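Side-chain contacts in eukaryotic translation initiation factor 4 gamma 2 (Homo sapiens, PDB 4IUL), which probably serves as a scaffold in translation initiation, engaging eIF4A through a MIF4G domain built of helical HEAT repeats: residues Ala21-Val26 and Ile60-Asp65; Asn31-Thr34 and Lys40-Leu43; Gly101-Thr106 and Lys164-His169; Arg209-His212 and Leu218-Gln221. All blocks are in the same frame, centred on the assembly; numbering follows the deposited sequence.

The four contacts are spread along one all-helical MIF4G domain. Interactions 1 and 2 are neighbours on the same side of the chain's centre, about 13 Å apart between centres: 31-34 and 40-43 flank the turn from helix 13-31 to helix 38-48, and 21-26, earlier on helix 13-31, meets 60-65 of helix 53-69. Interaction 4 lies on the opposite side, about 36 Å from interaction 1 and about 37 Å from interaction 2 between centres. Interaction 3 lies, again between centres, about 23 Å from interaction 1 and about 20 Å from interaction 4. It touches the latter directly, since D166 OD1 meets R209 NH1 at 2.7 Å in a salt bridge. Interactions 1, 2 and 3 do not touch one another.

Interaction 1: residues Ala21-Val26 and Ile60-Asp65; sequences AIFRKV and ILLIVD
L62 reaches from helix 53-69 to F23 and V26 on helix 13-31, two non-consecutive helices of the HEAT-repeat array that forms the MIF4G domain. Nearly all the close packing falls on one methyl group. L62 CD1 enters the shallow notch between F23 and V26, which sit one helical turn apart, and comes to 3.4 Å from the backbone F23 O and 3.7 Å from V26 CG1. V26 CB stands almost as near L62 CD1, at 3.8 Å. The valine's CG1 lies anti to its backbone N (chi1 171°), which brings that branch against the leucine. V26 is buried and also packs on L45 of helix 38-48, while L62 leans on L30, farther along helix 13-31, so the inner flank of the contact is filled by neighbouring side chains.

The outer flank, on the side of the partly exposed F23, is looser. Apart from its carbonyl, F23 meets the leucine through CB, which lies 4.3 Å from L62 CD1, with the methyl placed obliquely to the ring. The second branch of L62 hangs back: the nearest approach of L62 CD2 is to F23 O, at 5.0 Å.

Interaction 2: residues Asn31-Thr34 and Lys40-Leu43; sequences NKLT and KLCL
L41 of helix 38-48 packs against K32 and L33 in the loop that follows helix 13-31, at the connection between two successive helices of this HEAT-repeat domain. In the first shell its CD1 methyl presses on backbone as much as on side chain. L41 CD1 lies only 3.1 Å from K32 O, a short carbon-to-carbonyl approach consistent with tight packing. L33 CA is 3.7 Å from the same L41 CD1. The leucine's CG stands anti to the carbonyl carbon (chi1 -57°), which sends the isobutyl group across to the turn. The side chain of L33 slides past L41 in the opposite direction, leaving L33 CD1 and L41 CD1 4.2 Å apart. K32 is exposed and borders the contact on another side, its chain bending at the last torsion (chi4 77°) to fold the ammonium end back over the leucine.

The next shell backs these groups. L33 is buried against L76 and Y77 of helix 74-87, and C42, beside L41, packs on L80 and R83 of the same helix. N31, the last residue of helix 13-31, accepts a hydrogen bond at OD1 from K66 NZ, tying the helix end to helix 53-69. On the exposed border, K32 NZ stands 3.9 Å from L41 CD2.

Interaction 3: residues Gly101-Thr106 and Lys164-His169; sequences GQKQST and KLDLIH
The Schellman motif that ends helix 141-163 presents D166 to K103, a lysine of the loop before helix 107-127. D166 is the C-prime residue, with a positive phi of 62°, and L167 N closes the motif on L162 O. The contact is a surface one made by two side chains alone: K103 NZ stands 3.8 Å from D166 OD2, a long salt bridge. This second cation beside the carboxylate would be expected to steady its negative charge. The lysine runs fully extended beyond CG and meets the aspartate at about a right angle; the two side chains together bridge K103 CA and D166 CA, 10.5 Å apart.

In the HEAT-repeat fold this is a place where inter-helix loops come together. The 164-169 loop leads into helix 170-181 with H169 at the N-cap position, and T106 holds the matching position ahead of helix 107-127, its OG1 making a weak hydrogen bond to R109 N. Beneath this surface pair, buried L167 packs on C81 and A85 of helix 74-87. The stronger partner of D166 comes from helix 193-210, where R209 NH1 forms a salt bridge to the other carboxylate oxygen, OD1.

Interaction 4: residues Arg209-His212 and Leu218-Gln221; sequences RLDH and LMDQ
A carboxylate oxygen rests against the aliphatic stem of a methionine: D211 OD1 lies 3.4 Å from M219 CG and 3.5 Å from M219 CB, although it also has a hydrogen bond outside this contact. The methionine then doubles back. Bent at chi2 (-66°) and again at chi3 (-89°), it curls its terminal methyl under the aspartate, so that M219 CE comes to 3.8 Å from D211 CB and 4.2 Å from L210 CB. The buried methionine thus touches both the CB and the carboxylate of D211.

D211 is the first residue to leave helix 193-210 and the centre of an inverse gamma turn. Its CG, anti to the backbone N (chi1 -155°), brings the carboxylate against M219. There OD2 is held from outside the contact, by a hydrogen bond from W254 NE1 and a salt bridge from R250 NE. R250 also pairs through NH1 with D220 OD1; its charge probably offsets the repulsion between D211 OD1 and D220 OD1, which are 5.9 Å apart. Replacing D211 by an alanine is likely to leave R250 NE and W254 NE1 without this acceptor and to uncover M219 CB and CG, where OD1 now lies.

L210, on the inner side, packs on L173 and H174 of helix 170-181. A side chain of one helix is thus packed under the turn leaving the preceding helix, as in helical-repeat folds such as HEAT.

Interaction 1: residues Ala21-Val26 and Ile60-Asp65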
loop_
_atom_site.group_PDB
_atom_site.type_symbol
_atom_site.label_atom_id
_atom_site.label_comp_id
_atom_site.label_asym_id
_atom_site.label_seq_id
_atom_site.Cartn_x
_atom_site.Cartn_y
_atom_site.Cartn_z
ATOM N N ALA A 21 6.061 3.856 26.803
ATOM C CA ALA A 21 7.333 4.520 26.500
ATOM C C ALA A 21 7.974 3.909 25.243
ATOM O O ALA A 21 8.650 4.606 24.480
ATOM C CB ALA A 21 8.300 4.413 27.685
ATOM N N ILE A 22 7.760 2.612 25.030
ATOM C CA ILE A 22 8.312 1.950 23.850
ATOM C C ILE A 22 7.665 2.515 22.594
ATOM O O ILE A 22 8.344 2.809 21.598
ATOM C CB ILE A 22 8.074 0.425 23.880
ATOM C CG1 ILE A 22 8.915 -0.218 24.985
ATOM C CG2 ILE A 22 8.448 -0.187 22.531
ATOM C CD1 ILE A 22 8.699 -1.730 25.123
ATOM N N PHE A 23 6.346 2.674 22.647
ATOM C CA PHE A 23 5.608 3.203 21.515
ATOM C C PHE A 23 6.009 4.646 21.212
ATOM O O PHE A 23 6.065 5.034 20.041
ATOM C CB PHE A 23 4.101 3.070 21.775
ATOM C CG PHE A 23 3.612 1.644 21.751
ATOM C CD1 PHE A 23 2.625 1.210 22.637
ATOM C CD2 PHE A 23 4.148 0.726 20.843
ATOM C CE1 PHE A 23 2.180 -0.113 22.628
ATOM C CE2 PHE A 23 3.711 -0.603 20.820
ATOM C CZ PHE A 23 2.721 -1.026 21.718
ATOM N N ARG A 24 6.297 5.442 22.247
ATOM C CA ARG A 24 6.732 6.825 22.011
ATOM C C ARG A 24 8.107 6.777 21.326
ATOM O O ARG A 24 8.424 7.605 20.464
ATOM C CB ARG A 24 6.840 7.634 23.325
ATOM C CG ARG A 24 5.503 7.880 24.055
ATOM C CD ARG A 24 5.589 9.016 25.100
ATOM N NE ARG A 24 6.517 8.737 26.198
ATOM C CZ ARG A 24 6.265 7.928 27.228
ATOM N NH1 ARG A 24 5.100 7.298 27.331
ATOM N NH2 ARG A 24 7.187 7.750 28.170
ATOM N N LYS A 25 8.918 5.794 21.709
ATOM C CA LYS A 25 10.248 5.634 21.121
ATOM C C LYS A 25 10.156 5.205 19.655
ATOM O O LYS A 25 10.927 5.671 18.812
ATOM C CB LYS A 25 11.040 4.595 21.903
ATOM C CG LYS A 25 12.469 4.402 21.438
ATOM C CD LYS A 25 13.126 3.330 22.299
ATOM C CE LYS A 25 14.592 3.611 22.576
ATOM N NZ LYS A 25 15.090 2.651 23.598
ATOM N N VAL A 26 9.217 4.311 19.352
ATOM C CA VAL A 26 9.052 3.847 17.980
ATOM C C VAL A 26 8.668 5.005 17.068
ATOM O O VAL A 26 9.172 5.116 15.947
ATOM C CB VAL A 26 7.992 2.729 17.888
ATOM C CG1 VAL A 26 7.673 2.421 16.425
ATOM C CG2 VAL A 26 8.515 1.476 18.573
ATOM N N ILE A 60 3.102 -1.963 14.206
ATOM C CA ILE A 60 2.428 -1.983 12.900
ATOM C C ILE A 60 1.504 -0.780 12.740
ATOM O O ILE A 60 1.423 -0.180 11.665
ATOM C CB ILE A 60 1.613 -3.292 12.713
ATOM C CG1 ILE A 60 2.577 -4.477 12.560
ATOM C CG2 ILE A 60 0.704 -3.185 11.497
ATOM C CD1 ILE A 60 1.911 -5.835 12.638
ATOM N N LEU A 61 0.807 -0.437 13.819
ATOM C CA LEU A 61 -0.095 0.701 13.813
ATOM C C LEU A 61 0.685 1.989 13.526
ATOM O O LEU A 61 0.251 2.832 12.743
ATOM C CB LEU A 61 -0.800 0.817 15.172
ATOM C CG LEU A 61 -1.746 2.017 15.307
ATOM C CD1 LEU A 61 -2.879 1.882 14.278
ATOM C CD2 LEU A 61 -2.309 2.080 16.716
ATOM N N LEU A 62 1.844 2.142 14.155
ATOM C CA LEU A 62 2.648 3.349 13.959
ATOM C C LEU A 62 3.280 3.448 12.567
ATOM O O LEU A 62 3.300 4.529 11.964
ATOM C CB LEU A 62 3.720 3.433 15.048
ATOM C CG LEU A 62 3.165 3.664 16.463
ATOM C CD1 LEU A 62 4.278 3.544 17.494
ATOM C CD2 LEU A 62 2.496 5.047 16.535
ATOM N N ILE A 63 3.770 2.317 12.057
ATOM C CA ILE A 63 4.402 2.268 10.738
ATOM C C ILE A 63 3.411 2.684 9.647
ATOM O O ILE A 63 3.710 3.559 8.818
ATOM C CB ILE A 63 4.951 0.841 10.430
ATOM C CG1 ILE A 63 6.140 0.532 11.342
ATOM C CG2 ILE A 63 5.369 0.735 8.977
ATOM C CD1 ILE A 63 6.738 -0.862 11.157
ATOM N N VAL A 64 2.233 2.064 9.645
ATOM C CA VAL A 64 1.220 2.397 8.651
ATOM C C VAL A 64 0.781 3.857 8.813
ATOM O O VAL A 64 0.462 4.530 7.828
ATOM C CB VAL A 64 0.016 1.449 8.759
ATOM C CG1 VAL A 64 -1.043 1.833 7.746
ATOM C CG2 VAL A 64 0.475 0.006 8.503
ATOM N N ASP A 65 0.773 4.334 10.060
ATOM C CA ASP A 65 0.429 5.728 10.383
ATOM C C ASP A 65 1.379 6.655 9.601
ATOM O O ASP A 65 0.944 7.545 8.870
ATOM C CB ASP A 65 0.632 5.993 11.888
ATOM C CG ASP A 65 -0.675 6.034 12.678
ATOM O OD1 ASP A 65 -1.741 5.669 12.122
ATOM O OD2 ASP A 65 -0.621 6.432 13.874
#

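Interaction 2: residues Asn31-Thr34 and Lys40-Leu43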
loop_
_atom_site.group_PDB
_atom_site.type_symbol
_atom_site.label_atom_id
_atom_site.label_comp_id
_atom_site.label_asym_id
_atom_site.label_seq_id
_atom_site.Cartn_x
_atom_site.Cartn_y
_atom_site.Cartn_z
ATOM N N ASN A 31 10.081 8.884 12.746
ATOM C CA ASN A 31 10.191 10.278 12.334
ATOM C C ASN A 31 11.523 10.591 11.654
ATOM O O ASN A 31 11.548 11.214 10.592
ATOM C CB ASN A 31 9.993 11.227 13.524
ATOM C CG ASN A 31 8.526 11.424 13.883
ATOM O OD1 ASN A 31 7.639 11.266 13.040
ATOM N ND2 ASN A 31 8.268 11.797 15.135
ATOM N N LYS A 32 12.627 10.157 12.250
ATOM C CA LYS A 32 13.930 10.426 11.657
ATOM C C LYS A 32 14.446 9.346 10.706
ATOM O O LYS A 32 15.652 9.223 10.505
ATOM C CB LYS A 32 14.969 10.703 12.754
ATOM C CG LYS A 32 15.011 9.715 13.913
ATOM C CD LYS A 32 15.795 10.335 15.071
ATOM C CE LYS A 32 15.725 9.522 16.359
ATOM N NZ LYS A 32 16.611 8.322 16.354
ATOM N N LEU A 33 13.535 8.583 10.105
ATOM C CA LEU A 33 13.918 7.519 9.174
ATOM C C LEU A 33 14.252 8.074 7.793
ATOM O O LEU A 33 13.439 8.761 7.167
ATOM C CB LEU A 33 12.796 6.487 9.043
ATOM C CG LEU A 33 13.080 5.280 8.144
ATOM C CD1 LEU A 33 14.189 4.433 8.753
ATOM C CD2 LEU A 33 11.812 4.452 7.980
ATOM N N THR A 34 15.454 7.765 7.319
ATOM C CA THR A 34 15.909 8.230 6.015
ATOM C C THR A 34 16.708 7.143 5.302
ATOM O O THR A 34 17.287 6.268 5.953
ATOM C CB THR A 34 16.798 9.482 6.165
ATOM O OG1 THR A 34 17.236 9.917 4.875
ATOM C CG2 THR A 34 18.007 9.174 7.015
ATOM N N LYS A 40 20.816 1.774 10.260
ATOM C CA LYS A 40 20.997 1.918 11.704
ATOM C C LYS A 40 19.697 1.948 12.511
ATOM O O LYS A 40 19.563 1.245 13.515
ATOM C CB LYS A 40 21.805 3.183 12.003
ATOM C CG LYS A 40 22.039 3.439 13.490
ATOM C CD LYS A 40 22.734 4.775 13.726
ATOM C CE LYS A 40 23.006 5.002 15.207
ATOM N NZ LYS A 40 23.612 6.340 15.464
ATOM N N LEU A 41 18.746 2.772 12.084
ATOM C CA LEU A 41 17.476 2.894 12.792
ATOM C C LEU A 41 16.688 1.596 12.696
ATOM O O LEU A 41 15.931 1.248 13.603
ATOM C CB LEU A 41 16.660 4.048 12.210
ATOM C CG LEU A 41 17.367 5.405 12.227
ATOM C CD1 LEU A 41 16.494 6.462 11.572
ATOM C CD2 LEU A 41 17.692 5.785 13.662
ATOM N N CYS A 42 16.884 0.880 11.594
ATOM C CA CYS A 42 16.198 -0.384 11.372
ATOM C C CYS A 42 16.632 -1.367 12.447
ATOM O O CYS A 42 15.813 -2.108 12.991
ATOM C CB CYS A 42 16.542 -0.928 9.984
ATOM S SG CYS A 42 15.568 -2.366 9.458
ATOM N N LEU A 43 17.926 -1.362 12.758
ATOM C CA LEU A 43 18.475 -2.253 13.778
ATOM C C LEU A 43 17.930 -1.907 15.155
ATOM O O LEU A 43 17.663 -2.797 15.964
ATOM C CB LEU A 43 20.006 -2.172 13.799
ATOM C CG LEU A 43 20.747 -2.938 12.700
ATOM C CD1 LEU A 43 22.215 -2.561 12.701
ATOM C CD2 LEU A 43 20.581 -4.433 12.931
#

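Interaction 3: residues Gly101-Thr106 and Lys164-His169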
loop_
_atom_site.group_PDB
_atom_site.type_symbol
_atom_site.label_atom_id
_atom_site.label_comp_id
_atom_site.label_asym_id
_atom_site.label_seq_id
_atom_site.Cartn_x
_atom_site.Cartn_y
_atom_site.Cartn_z
ATOM N N GLY A 101 9.062 -26.244 4.214
ATOM C CA GLY A 101 8.939 -25.995 2.786
ATOM C C GLY A 101 7.810 -25.040 2.448
ATOM O O GLY A 101 7.755 -24.484 1.358
ATOM N N GLN A 102 6.909 -24.847 3.403
ATOM C CA GLN A 102 5.759 -23.970 3.235
ATOM C C GLN A 102 6.179 -22.497 3.431
ATOM O O GLN A 102 7.069 -22.202 4.241
ATOM C CB GLN A 102 4.700 -24.392 4.261
ATOM C CG GLN A 102 3.294 -23.914 4.024
ATOM C CD GLN A 102 2.270 -24.772 4.767
ATOM O OE1 GLN A 102 2.450 -25.105 5.942
ATOM N NE2 GLN A 102 1.191 -25.128 4.082
ATOM N N LYS A 103 5.573 -21.577 2.681
ATOM C CA LYS A 103 5.908 -20.161 2.846
ATOM C C LYS A 103 5.667 -19.793 4.308
ATOM O O LYS A 103 4.642 -20.159 4.887
ATOM C CB LYS A 103 5.040 -19.266 1.962
ATOM C CG LYS A 103 5.384 -19.287 0.490
ATOM C CD LYS A 103 4.484 -18.320 -0.263
ATOM C CE LYS A 103 4.714 -18.380 -1.760
ATOM N NZ LYS A 103 3.916 -17.345 -2.482
ATOM N N GLN A 104 6.609 -19.072 4.900
ATOM C CA GLN A 104 6.504 -18.685 6.298
ATOM C C GLN A 104 5.227 -17.909 6.630
ATOM O O GLN A 104 4.793 -17.038 5.879
ATOM C CB GLN A 104 7.730 -17.853 6.697
ATOM C CG GLN A 104 7.766 -17.442 8.166
ATOM C CD GLN A 104 8.841 -16.401 8.460
ATOM O OE1 GLN A 104 8.853 -15.314 7.870
ATOM N NE2 GLN A 104 9.747 -16.728 9.379
ATOM N N SER A 105 4.641 -18.242 7.770
ATOM C CA SER A 105 3.439 -17.591 8.251
ATOM C C SER A 105 3.691 -17.251 9.715
ATOM O O SER A 105 4.010 -18.135 10.511
ATOM C CB SER A 105 2.243 -18.537 8.129
ATOM O OG SER A 105 1.041 -17.875 8.480
ATOM N N THR A 106 3.565 -15.973 10.069
ATOM C CA THR A 106 3.802 -15.549 11.446
ATOM C C THR A 106 2.838 -14.470 11.930
ATOM O O THR A 106 2.059 -13.902 11.158
ATOM C CB THR A 106 5.224 -14.988 11.630
ATOM O OG1 THR A 106 5.342 -13.758 10.905
ATOM C CG2 THR A 106 6.271 -15.971 11.119
ATOM N N LYS A 164 4.844 -5.978 -3.771
ATOM C CA LYS A 164 6.090 -6.264 -4.465
ATOM C C LYS A 164 7.011 -7.182 -3.647
ATOM O O LYS A 164 7.807 -7.924 -4.210
ATOM C CB LYS A 164 6.786 -4.937 -4.783
ATOM C CG LYS A 164 8.118 -5.023 -5.501
ATOM C CD LYS A 164 8.535 -3.620 -5.952
ATOM C CE LYS A 164 10.030 -3.515 -6.222
ATOM N NZ LYS A 164 10.824 -3.571 -4.951
ATOM N N LEU A 165 6.886 -7.143 -2.323
ATOM C CA LEU A 165 7.717 -7.962 -1.435
ATOM C C LEU A 165 6.929 -9.137 -0.853
ATOM O O LEU A 165 7.373 -9.785 0.097
ATOM C CB LEU A 165 8.255 -7.097 -0.289
ATOM C CG LEU A 165 9.054 -5.849 -0.684
ATOM C CD1 LEU A 165 9.266 -4.953 0.527
ATOM C CD2 LEU A 165 10.386 -6.268 -1.270
ATOM N N ASP A 166 5.757 -9.389 -1.436
ATOM C CA ASP A 166 4.853 -10.459 -1.027
ATOM C C ASP A 166 4.340 -10.317 0.409
ATOM O O ASP A 166 4.085 -11.312 1.088
ATOM C CB ASP A 166 5.513 -11.838 -1.220
ATOM C CG ASP A 166 4.484 -12.955 -1.473
ATOM O OD1 ASP A 166 3.599 -12.763 -2.341
ATOM O OD2 ASP A 166 4.556 -14.024 -0.820
ATOM N N LEU A 167 4.169 -9.074 0.854
ATOM C CA LEU A 167 3.674 -8.790 2.203
ATOM C C LEU A 167 2.142 -8.659 2.292
ATOM O O LEU A 167 1.586 -8.661 3.389
ATOM C CB LEU A 167 4.374 -7.541 2.762
ATOM C CG LEU A 167 5.870 -7.789 3.046
ATOM C CD1 LEU A 167 6.574 -6.510 3.515
ATOM C CD2 LEU A 167 5.994 -8.891 4.098
ATOM N N ILE A 168 1.470 -8.523 1.147
ATOM C CA ILE A 168 0.007 -8.482 1.093
ATOM C C ILE A 168 -0.399 -9.314 -0.128
ATOM O O ILE A 168 0.441 -9.597 -0.983
ATOM C CB ILE A 168 -0.582 -7.035 0.999
ATOM C CG1 ILE A 168 0.107 -6.229 -0.103
ATOM C CG2 ILE A 168 -0.508 -6.347 2.365
ATOM C CD1 ILE A 168 -0.495 -6.453 -1.478
ATOM N N HIS A 169 -1.670 -9.705 -0.207
ATOM C CA HIS A 169 -2.159 -10.560 -1.293
ATOM C C HIS A 169 -2.876 -9.930 -2.508
ATOM O O HIS A 169 -3.126 -8.715 -2.560
ATOM C CB HIS A 169 -3.048 -11.644 -0.680
ATOM C CG HIS A 169 -2.346 -12.486 0.342
ATOM N ND1 HIS A 169 -3.015 -13.159 1.344
ATOM C CD2 HIS A 169 -1.030 -12.760 0.520
ATOM C CE1 HIS A 169 -2.142 -13.807 2.096
ATOM N NE2 HIS A 169 -0.930 -13.582 1.617
#

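Interaction 4: residues Arg209-His212 and Leu218-Gln221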
loop_
_atom_site.group_PDB
_atom_site.type_symbol
_atom_site.label_atom_id
_atom_site.label_comp_id
_atom_site.label_asym_id
_atom_site.label_seq_id
_atom_site.Cartn_x
_atom_site.Cartn_y
_atom_site.Cartn_z
ATOM N N ARG A 209 3.026 -10.300 -11.631
ATOM C CA ARG A 209 2.663 -11.377 -10.712
ATOM C C ARG A 209 1.156 -11.656 -10.650
ATOM O O ARG A 209 0.732 -12.759 -10.306
ATOM C CB ARG A 209 3.180 -11.088 -9.292
ATOM C CG ARG A 209 2.401 -10.031 -8.513
ATOM C CD ARG A 209 2.469 -10.298 -7.000
ATOM N NE ARG A 209 3.846 -10.367 -6.515
ATOM C CZ ARG A 209 4.261 -11.156 -5.524
ATOM N NH1 ARG A 209 3.405 -11.956 -4.898
ATOM N NH2 ARG A 209 5.540 -11.157 -5.170
ATOM N N LEU A 210 0.347 -10.658 -10.990
ATOM C CA LEU A 210 -1.103 -10.810 -10.951
ATOM C C LEU A 210 -1.659 -11.451 -12.219
ATOM O O LEU A 210 -2.680 -12.146 -12.189
ATOM C CB LEU A 210 -1.754 -9.438 -10.768
ATOM C CG LEU A 210 -2.444 -9.025 -9.464
ATOM C CD1 LEU A 210 -1.560 -9.269 -8.257
ATOM C CD2 LEU A 210 -2.811 -7.545 -9.580
ATOM N N ASP A 211 -0.960 -11.226 -13.326
ATOM C CA ASP A 211 -1.391 -11.700 -14.632
ATOM C C ASP A 211 -1.126 -13.169 -14.974
ATOM O O ASP A 211 -0.427 -13.466 -15.948
ATOM C CB ASP A 211 -0.775 -10.786 -15.701
ATOM C CG ASP A 211 -1.575 -10.757 -16.987
ATOM O OD1 ASP A 211 -2.750 -11.184 -16.976
ATOM O OD2 ASP A 211 -1.028 -10.287 -18.009
ATOM N N HIS A 212 -1.677 -14.087 -14.178
ATOM C CA HIS A 212 -1.515 -15.509 -14.463
ATOM C C HIS A 212 -2.818 -16.051 -15.035
ATOM O O HIS A 212 -3.861 -15.396 -14.967
ATOM C CB HIS A 212 -1.070 -16.301 -13.217
ATOM C CG HIS A 212 -1.892 -16.046 -11.990
ATOM N ND1 HIS A 212 -3.155 -16.568 -11.812
ATOM C CD2 HIS A 212 -1.617 -15.334 -10.870
ATOM C CE1 HIS A 212 -3.625 -16.189 -10.636
ATOM N NE2 HIS A 212 -2.711 -15.439 -10.044
ATOM N N LEU A 218 -10.177 -11.170 -15.850
ATOM C CA LEU A 218 -10.148 -9.896 -15.135
ATOM C C LEU A 218 -9.148 -8.901 -15.729
ATOM O O LEU A 218 -9.485 -7.745 -15.980
ATOM C CB LEU A 218 -9.784 -10.128 -13.673
ATOM C CG LEU A 218 -10.862 -10.118 -12.600
ATOM C CD1 LEU A 218 -10.175 -10.315 -11.250
ATOM C CD2 LEU A 218 -11.630 -8.788 -12.630
ATOM N N MET A 219 -7.914 -9.348 -15.935
ATOM C CA MET A 219 -6.879 -8.482 -16.484
ATOM C C MET A 219 -7.220 -8.011 -17.896
ATOM O O MET A 219 -7.012 -6.841 -18.230
ATOM C CB MET A 219 -5.529 -9.199 -16.482
ATOM C CG MET A 219 -5.013 -9.559 -15.088
ATOM S SD MET A 219 -4.604 -8.140 -14.055
ATOM C CE MET A 219 -2.903 -7.903 -14.496
ATOM N N ASP A 220 -7.730 -8.918 -18.724
ATOM C CA ASP A 220 -8.116 -8.567 -20.089
ATOM C C ASP A 220 -9.119 -7.428 -20.016
ATOM O O ASP A 220 -9.054 -6.467 -20.788
ATOM C CB ASP A 220 -8.767 -9.754 -20.803
ATOM C CG ASP A 220 -7.763 -10.644 -21.494
ATOM O OD1 ASP A 220 -6.538 -10.386 -21.395
ATOM O OD2 ASP A 220 -8.208 -11.611 -22.145
ATOM N N GLN A 221 -10.042 -7.547 -19.069
ATOM C CA GLN A 221 -11.079 -6.548 -18.865
ATOM C C GLN A 221 -10.474 -5.186 -18.485
ATOM O O GLN A 221 -10.913 -4.147 -18.983
ATOM C CB GLN A 221 -12.028 -7.033 -17.772
ATOM C CG GLN A 221 -13.421 -6.453 -17.835
ATOM C CD GLN A 221 -14.310 -6.996 -16.730
ATOM O OE1 GLN A 221 -14.249 -8.186 -16.395
ATOM N NE2 GLN A 221 -15.151 -6.133 -16.166
#